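Long-range contacts in uncharacterized protein (Sus scrofa, PDB 5BNF), which is porcine CD38, a disulfide-bonded alpha/beta protein of the ADP-ribosyl cyclase family: residues K73-S78 / M154-L159; S164-K169 / P201-S206; D43-K48 / S118-E123. All coordinates share one frame; numbering follows the deposited sequence.

Interaction 1: K73-S78 / M154-L159; sequences KTVFWS and MVQVFL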
# COMPACT_ATOMS: atom_id res chain seq x y z
N LYS A 73 3.03 10.14 11.57
CA LYS A 73 2.25 8.92 11.74
C LYS A 73 2.39 7.89 10.62
O LYS A 73 2.10 6.71 10.84
CB LYS A 73 0.78 9.29 11.92
CG LYS A 73 0.50 10.16 13.14
CD LYS A 73 0.27 9.31 14.38
CE LYS A 73 1.27 9.64 15.47
NZ LYS A 73 1.21 11.07 15.89
N THR A 74 2.84 8.32 9.45
CA THR A 74 3.02 7.43 8.31
C THR A 74 4.06 6.34 8.54
O THR A 74 5.23 6.62 8.80
CB THR A 74 3.42 8.20 7.06
OG1 THR A 74 2.41 9.15 6.75
CG2 THR A 74 3.59 7.26 5.89
N VAL A 75 3.63 5.09 8.42
CA VAL A 75 4.49 3.94 8.62
C VAL A 75 4.46 2.98 7.44
O VAL A 75 3.41 2.75 6.84
CB VAL A 75 4.08 3.19 9.89
CG1 VAL A 75 4.94 1.95 10.06
CG2 VAL A 75 4.23 4.11 11.10
N PHE A 76 5.62 2.41 7.13
CA PHE A 76 5.76 1.46 6.03
C PHE A 76 6.32 0.14 6.56
O PHE A 76 7.14 0.12 7.48
CB PHE A 76 6.72 1.99 4.97
CG PHE A 76 6.18 3.15 4.19
CD1 PHE A 76 5.19 2.96 3.24
CD2 PHE A 76 6.68 4.43 4.39
CE1 PHE A 76 4.70 4.04 2.50
CE2 PHE A 76 6.19 5.52 3.66
CZ PHE A 76 5.20 5.32 2.72
N TRP A 77 5.86 -0.96 5.98
CA TRP A 77 6.34 -2.29 6.35
C TRP A 77 6.75 -2.95 5.05
O TRP A 77 5.97 -3.01 4.10
CB TRP A 77 5.22 -3.10 7.00
CG TRP A 77 3.94 -2.97 6.27
CD1 TRP A 77 2.99 -2.01 6.46
CD2 TRP A 77 3.51 -3.76 5.16
NE1 TRP A 77 1.99 -2.15 5.53
CE2 TRP A 77 2.28 -3.22 4.72
CE3 TRP A 77 4.04 -4.87 4.49
CZ2 TRP A 77 1.58 -3.75 3.64
CZ3 TRP A 77 3.33 -5.40 3.41
CH2 TRP A 77 2.11 -4.84 3.00
N SER A 78 7.99 -3.42 4.97
CA SER A 78 8.42 -4.05 3.73
C SER A 78 8.78 -5.51 3.95
O SER A 78 9.84 -5.84 4.49
CB SER A 78 9.60 -3.31 3.12
OG SER A 78 9.77 -3.69 1.76
N MET A 154 8.10 13.02 10.02
CA MET A 154 8.97 11.87 10.12
C MET A 154 8.22 10.61 9.73
O MET A 154 7.12 10.34 10.22
CB MET A 154 9.50 11.75 11.55
CG MET A 154 10.41 10.57 11.78
SD MET A 154 9.49 9.17 12.41
CE MET A 154 9.58 9.50 14.17
N VAL A 155 8.81 9.83 8.82
CA VAL A 155 8.21 8.59 8.36
C VAL A 155 9.03 7.41 8.87
O VAL A 155 10.23 7.53 9.13
CB VAL A 155 8.15 8.51 6.81
CG1 VAL A 155 7.30 9.63 6.28
CG2 VAL A 155 9.55 8.59 6.22
N GLN A 156 8.37 6.27 8.99
CA GLN A 156 9.02 5.06 9.47
C GLN A 156 8.81 3.89 8.53
O GLN A 156 7.84 3.84 7.77
CB GLN A 156 8.47 4.68 10.84
CG GLN A 156 8.70 5.70 11.93
CD GLN A 156 8.05 5.28 13.23
OE1 GLN A 156 6.87 5.53 13.46
NE2 GLN A 156 8.81 4.62 14.08
N VAL A 157 9.72 2.92 8.59
CA VAL A 157 9.60 1.72 7.78
C VAL A 157 10.17 0.57 8.59
O VAL A 157 11.24 0.70 9.18
CB VAL A 157 10.36 1.85 6.44
CG1 VAL A 157 11.84 2.07 6.69
CG2 VAL A 157 10.14 0.60 5.60
N PHE A 158 9.43 -0.53 8.66
CA PHE A 158 9.90 -1.71 9.40
C PHE A 158 10.42 -2.76 8.43
O PHE A 158 9.75 -3.11 7.45
CB PHE A 158 8.78 -2.29 10.27
CG PHE A 158 8.36 -1.40 11.41
CD1 PHE A 158 7.68 -0.22 11.17
CD2 PHE A 158 8.69 -1.73 12.72
CE1 PHE A 158 7.32 0.62 12.22
CE2 PHE A 158 8.33 -0.89 13.77
CZ PHE A 158 7.65 0.28 13.53
N LEU A 159 11.62 -3.25 8.70
CA LEU A 159 12.25 -4.24 7.85
C LEU A 159 12.58 -5.48 8.66
O LEU A 159 12.67 -5.43 9.88
CB LEU A 159 13.52 -3.65 7.23
CG LEU A 159 13.29 -2.29 6.55
CD1 LEU A 159 14.61 -1.71 6.07
CD2 LEU A 159 12.33 -2.48 5.39

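Interaction 2: S164-K169 / P201-S206; sequences SNAFDK and PRDTCS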
# COMPACT_ATOMS: atom_id res chain seq x y z
N SER A 164 18.35 -11.91 4.25
CA SER A 164 19.59 -11.36 3.71
C SER A 164 19.57 -9.89 3.32
O SER A 164 20.52 -9.16 3.59
CB SER A 164 20.03 -12.17 2.50
OG SER A 164 20.31 -13.51 2.86
N ASN A 165 18.49 -9.45 2.69
CA ASN A 165 18.37 -8.06 2.25
C ASN A 165 17.06 -7.42 2.68
O ASN A 165 16.11 -7.35 1.89
CB ASN A 165 18.50 -8.00 0.73
CG ASN A 165 19.88 -8.41 0.26
OD1 ASN A 165 20.02 -9.10 -0.75
ND2 ASN A 165 20.91 -7.97 0.98
N ALA A 166 17.02 -6.95 3.92
CA ALA A 166 15.83 -6.32 4.48
C ALA A 166 15.25 -5.24 3.57
O ALA A 166 14.04 -5.10 3.47
CB ALA A 166 16.16 -5.73 5.84
N PHE A 167 16.11 -4.48 2.91
CA PHE A 167 15.64 -3.43 2.01
C PHE A 167 15.78 -3.92 0.58
O PHE A 167 16.89 -4.07 0.07
CB PHE A 167 16.44 -2.15 2.21
CG PHE A 167 16.13 -1.09 1.19
CD1 PHE A 167 14.96 -0.36 1.27
CD2 PHE A 167 16.99 -0.87 0.11
CE1 PHE A 167 14.63 0.57 0.28
CE2 PHE A 167 16.67 0.05 -0.87
CZ PHE A 167 15.49 0.77 -0.79
N ASP A 168 14.65 -4.14 -0.07
CA ASP A 168 14.63 -4.63 -1.44
C ASP A 168 14.30 -3.53 -2.45
O ASP A 168 13.25 -2.90 -2.36
CB ASP A 168 13.59 -5.74 -1.54
CG ASP A 168 13.62 -6.46 -2.87
OD1 ASP A 168 14.08 -5.86 -3.87
OD2 ASP A 168 13.17 -7.62 -2.92
N LYS A 169 15.19 -3.31 -3.42
CA LYS A 169 14.98 -2.29 -4.45
C LYS A 169 13.89 -2.67 -5.44
O LYS A 169 13.49 -1.84 -6.26
CB LYS A 169 16.26 -2.01 -5.24
CG LYS A 169 17.00 -0.73 -4.85
CD LYS A 169 18.21 -0.53 -5.75
CE LYS A 169 19.12 0.59 -5.28
NZ LYS A 169 18.52 1.94 -5.41
N PRO A 201 21.41 -12.14 13.22
CA PRO A 201 20.97 -11.29 12.11
C PRO A 201 21.52 -11.67 10.74
O PRO A 201 22.73 -11.78 10.55
CB PRO A 201 21.42 -9.90 12.54
CG PRO A 201 21.34 -9.97 14.03
CD PRO A 201 21.97 -11.31 14.30
N ARG A 202 20.62 -11.85 9.78
CA ARG A 202 20.99 -12.16 8.41
C ARG A 202 21.35 -10.83 7.75
O ARG A 202 22.16 -10.78 6.82
CB ARG A 202 19.80 -12.79 7.67
CG ARG A 202 19.44 -14.19 8.14
CD ARG A 202 20.37 -15.22 7.53
NE ARG A 202 20.33 -15.20 6.07
CZ ARG A 202 21.01 -16.03 5.29
NH1 ARG A 202 21.80 -16.96 5.83
NH2 ARG A 202 20.92 -15.94 3.97
N ASP A 203 20.74 -9.76 8.25
CA ASP A 203 20.99 -8.42 7.73
C ASP A 203 20.86 -7.45 8.89
O ASP A 203 20.02 -7.63 9.77
CB ASP A 203 19.98 -8.10 6.63
CG ASP A 203 20.45 -6.97 5.74
OD1 ASP A 203 21.67 -6.78 5.60
OD2 ASP A 203 19.59 -6.28 5.15
N THR A 204 21.70 -6.42 8.91
CA THR A 204 21.66 -5.45 10.00
C THR A 204 21.71 -4.05 9.43
O THR A 204 21.79 -3.87 8.22
CB THR A 204 22.88 -5.63 10.93
OG1 THR A 204 24.05 -5.13 10.28
CG2 THR A 204 23.09 -7.10 11.25
N CYS A 205 21.65 -3.06 10.32
CA CYS A 205 21.71 -1.66 9.93
C CYS A 205 23.04 -1.33 9.25
O CYS A 205 23.17 -0.31 8.57
CB CYS A 205 21.54 -0.74 11.15
SG CYS A 205 19.84 -0.44 11.74
N SER A 206 24.04 -2.18 9.47
CA SER A 206 25.36 -1.98 8.90
C SER A 206 25.53 -2.69 7.56
O SER A 206 26.64 -2.73 7.01
CB SER A 206 26.42 -2.47 9.88
OG SER A 206 27.71 -2.40 9.31

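Interaction 3: D43-K48 / S118-E123; sequences DAFISK and SEINLE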
# COMPACT_ATOMS: atom_id res chain seq x y z
N ASP A 43 -16.94 0.64 -10.87
CA ASP A 43 -16.95 1.26 -12.19
C ASP A 43 -15.59 1.29 -12.83
O ASP A 43 -15.46 1.31 -14.06
CB ASP A 43 -17.48 2.69 -12.09
CG ASP A 43 -18.97 2.74 -11.88
OD1 ASP A 43 -19.56 1.67 -11.62
OD2 ASP A 43 -19.55 3.84 -11.96
N ALA A 44 -14.56 1.28 -12.00
CA ALA A 44 -13.19 1.33 -12.47
C ALA A 44 -12.69 0.10 -13.22
O ALA A 44 -11.79 0.21 -14.05
CB ALA A 44 -12.26 1.61 -11.28
N PHE A 45 -13.28 -1.06 -12.95
CA PHE A 45 -12.81 -2.29 -13.58
C PHE A 45 -13.86 -3.20 -14.22
O PHE A 45 -13.56 -3.94 -15.16
CB PHE A 45 -12.03 -3.11 -12.55
CG PHE A 45 -12.89 -3.74 -11.49
CD1 PHE A 45 -13.52 -4.96 -11.73
CD2 PHE A 45 -13.06 -3.14 -10.25
CE1 PHE A 45 -14.30 -5.57 -10.75
CE2 PHE A 45 -13.85 -3.73 -9.26
CZ PHE A 45 -14.47 -4.95 -9.51
N ILE A 46 -15.08 -3.15 -13.71
CA ILE A 46 -16.17 -3.97 -14.23
C ILE A 46 -16.29 -3.87 -15.75
O ILE A 46 -16.18 -2.79 -16.33
CB ILE A 46 -17.51 -3.58 -13.55
CG1 ILE A 46 -18.18 -4.83 -12.96
CG2 ILE A 46 -18.45 -2.94 -14.55
CD1 ILE A 46 -17.42 -5.45 -11.82
N SER A 47 -16.50 -5.02 -16.38
CA SER A 47 -16.66 -5.14 -17.82
C SER A 47 -15.49 -4.58 -18.64
O SER A 47 -15.68 -4.12 -19.77
CB SER A 47 -17.96 -4.47 -18.28
OG SER A 47 -17.80 -3.07 -18.35
N LYS A 48 -14.29 -4.62 -18.06
CA LYS A 48 -13.10 -4.15 -18.76
C LYS A 48 -12.08 -5.28 -18.90
O LYS A 48 -12.07 -6.23 -18.11
CB LYS A 48 -12.46 -2.98 -18.01
CG LYS A 48 -13.32 -1.73 -17.94
CD LYS A 48 -12.60 -0.64 -17.16
CE LYS A 48 -13.41 0.65 -17.11
NZ LYS A 48 -12.82 1.67 -16.18
N SER A 118 -21.17 -7.76 -16.97
CA SER A 118 -21.57 -6.70 -16.06
C SER A 118 -21.26 -7.10 -14.62
O SER A 118 -21.70 -6.45 -13.68
CB SER A 118 -23.07 -6.43 -16.19
OG SER A 118 -23.81 -7.39 -15.45
N GLU A 119 -20.48 -8.17 -14.46
CA GLU A 119 -20.12 -8.66 -13.13
C GLU A 119 -18.63 -8.97 -13.00
O GLU A 119 -17.86 -8.86 -13.95
CB GLU A 119 -20.93 -9.92 -12.81
CG GLU A 119 -22.38 -9.83 -13.23
CD GLU A 119 -23.14 -11.11 -12.94
OE1 GLU A 119 -22.61 -12.20 -13.24
OE2 GLU A 119 -24.27 -11.03 -12.41
N ILE A 120 -18.23 -9.36 -11.79
CA ILE A 120 -16.85 -9.70 -11.49
C ILE A 120 -16.55 -11.11 -12.00
O ILE A 120 -17.46 -11.88 -12.25
CB ILE A 120 -16.59 -9.69 -9.96
CG1 ILE A 120 -17.51 -10.71 -9.28
CG2 ILE A 120 -16.85 -8.30 -9.40
CD1 ILE A 120 -17.38 -10.77 -7.76
N ASN A 121 -15.27 -11.44 -12.15
CA ASN A 121 -14.88 -12.77 -12.60
C ASN A 121 -14.35 -13.54 -11.40
O ASN A 121 -13.26 -13.24 -10.89
CB ASN A 121 -13.80 -12.68 -13.68
CG ASN A 121 -13.50 -14.02 -14.31
OD1 ASN A 121 -13.45 -15.04 -13.62
ND2 ASN A 121 -13.31 -14.04 -15.62
N LEU A 122 -15.11 -14.52 -10.95
CA LEU A 122 -14.73 -15.32 -9.79
C LEU A 122 -13.75 -16.42 -10.16
O LEU A 122 -13.01 -16.92 -9.31
CB LEU A 122 -15.97 -15.93 -9.16
CG LEU A 122 -17.02 -14.95 -8.62
CD1 LEU A 122 -18.28 -15.71 -8.23
CD2 LEU A 122 -16.45 -14.21 -7.42
N GLU A 123 -13.75 -16.79 -11.43
CA GLU A 123 -12.88 -17.84 -11.95
C GLU A 123 -11.40 -17.57 -11.69
O GLU A 123 -10.73 -18.34 -11.00
CB GLU A 123 -13.13 -18.00 -13.44
CG GLU A 123 -12.27 -19.02 -14.14
CD GLU A 123 -12.22 -18.77 -15.64
OE1 GLU A 123 -11.55 -17.80 -16.06
OE2 GLU A 123 -12.86 -19.54 -16.39
O HOH W 1 -16.98 -7.54 -15.93

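Interaction 1: K73-S78 / M154-L159
F76 O draws in three groups of the neighbouring strand. The backbone N of F158 donates to F76 O over 2.7 Å, tilted 20° from the carbonyl plane; the CA of V157 adds a C-H...O contact; and the F158 ring turns an edge to the same oxygen, which lies in the ring plane. The separation of V157 CA from F76 O, 2.9 Å, is very short for such a contact, and its exact length is doubtful. One residue before V157, Q156 O accepts from F76 N, again at 2.7 Å, and receives the CA-H of V75 as well. F76 thus bonds through both N and O to the residues before and after V157, the signature of a parallel ladder. Q156 N to T74 O, at 3.2 Å and in the carbonyl plane, continues it toward the start of the strands. The short strand axes approach to 4.4 Å and lie 18° from parallel.

F76 CB rests on V157 CG2, its bridge partner, at 3.7 Å. V75 is paired with Q156, yet its closest apolar contact is diagonal: CG1, set anti to the backbone N (chi1 177°), reaches F158 CE1 at 3.5 Å, at the ring edge. Further along, S78 CB packs on L159 CD2 at 3.6 Å.

Strand 75-77 is an outermost strand of a four-stranded parallel sheet, and strand 153-160 lies inside it, bonded on its far edge to 186-194 through V155 and V157. Helices 135-149 and 172-180 cover the face bearing F76 and V157, where F147 and F173 meet the F76 ring; on the opposite face F158 stacks with W192.

Interaction 2: S164-K169 / P201-S206
S164 O stands over the flat face of the D203 carboxylate, almost straight above D203 CG at 3.1 Å. It is nearly as far from one carboxylate oxygen as from the other, 3.3 Å to D203 OD1 and 3.4 Å to D203 OD2. With no proton between the three oxygens this is a contact, not a hydrogen bond. It happens where two loops of an alpha/beta domain meet, each leaving the C-terminal end of one of two adjacent parallel strands, 153-160 and 186-194.

The hydrogen bond to the carboxylate comes from two residues on: A166 N donates to D203 OD2 at 2.9 Å, coming from the anti side of that oxygen and 27° out of the carboxylate plane. D203 CG is anti to the backbone N (chi1 -160°), which carries the carboxylate across to the other loop. The methyl CB of A166 follows its N to the same oxygen, 3.5 Å from D203 OD2. Both D203 and A166 are buried.

Around this pair the loops are fastened to the rest of the domain. R202 and D203 make backbone bonds with G161, S209 of helix 208-219 bonds F167 N through its OG and touches D203, and C205 forms a disulfide with C226. T204 OG1 accepts from S206 N at 3.1 Å, an ST turn that shapes the chain just past D203.

The outer part of the contact belongs to R202, whose side chain starts alongside S164 and is bent at chi2 and chi3, so that the guanidinium curls round to the serine hydroxyl. S164 OG takes up a place at the edge of the guanidinium, 24° out of its plane, and accepts a bond from R202 NH2 at 2.7 Å.

Interaction 3: D43-K48 / S118-E123
I46 and F45 both touch I120 CG2, and these apolar meetings carry the direct contact. The methyl CD1 of I46 comes obliquely onto I120 CG2 at 3.8 Å, while the F45 ring presents an edge to the same methyl, F45 CE1 to I120 CG2 being 4.0 Å, with the methyl in the ring plane. F45 CG stands between the backbone N and the carbonyl carbon (chi1 72°), which places the ring alongside I120. I46 CG1 also lies 3.9 Å from S118 O.

The polar link is a water. It lies between S47 N, from which it accepts, and E119 O; it is close to both, but the second bond is less certain.

Within 43-48 the chain makes a type II beta turn from F45 to K48. After the turn the K48 side chain runs out extended to bring NZ back to A44 O, 2.8 Å away and above the carbonyl plane.

In the fold, the contact sets the region where helix 34-45 runs into this turn against the loop between helices 101-106 and 135-149. F45 also packs on W111 and on F135 of helix 135-149, while I120 leans on F10 and Q11 of helix 10-25.

Overall arrangement
Interactions 1 and 2 belong to the parallel-sheet part and touch: L159 CB meets A166 CB at 3.6 Å, and strand 153-160 leads into the loop of interaction 2. Interaction 1 is the more buried, with no exposed residue among those that touch, and relies on repeated backbone bonds; interaction 2, at the loops beyond the strand ends, depends on two side-chain bonds, one accepted by a carboxylate and one donated by a guanidinium. Interaction 3, on the opposite side of the chain's centre, is a surface contact between a helix end with its turn and a loop, made by a few methyls, a ring edge and one water. Helix 135-149 touches both F76 of interaction 1 and F45 of interaction 3.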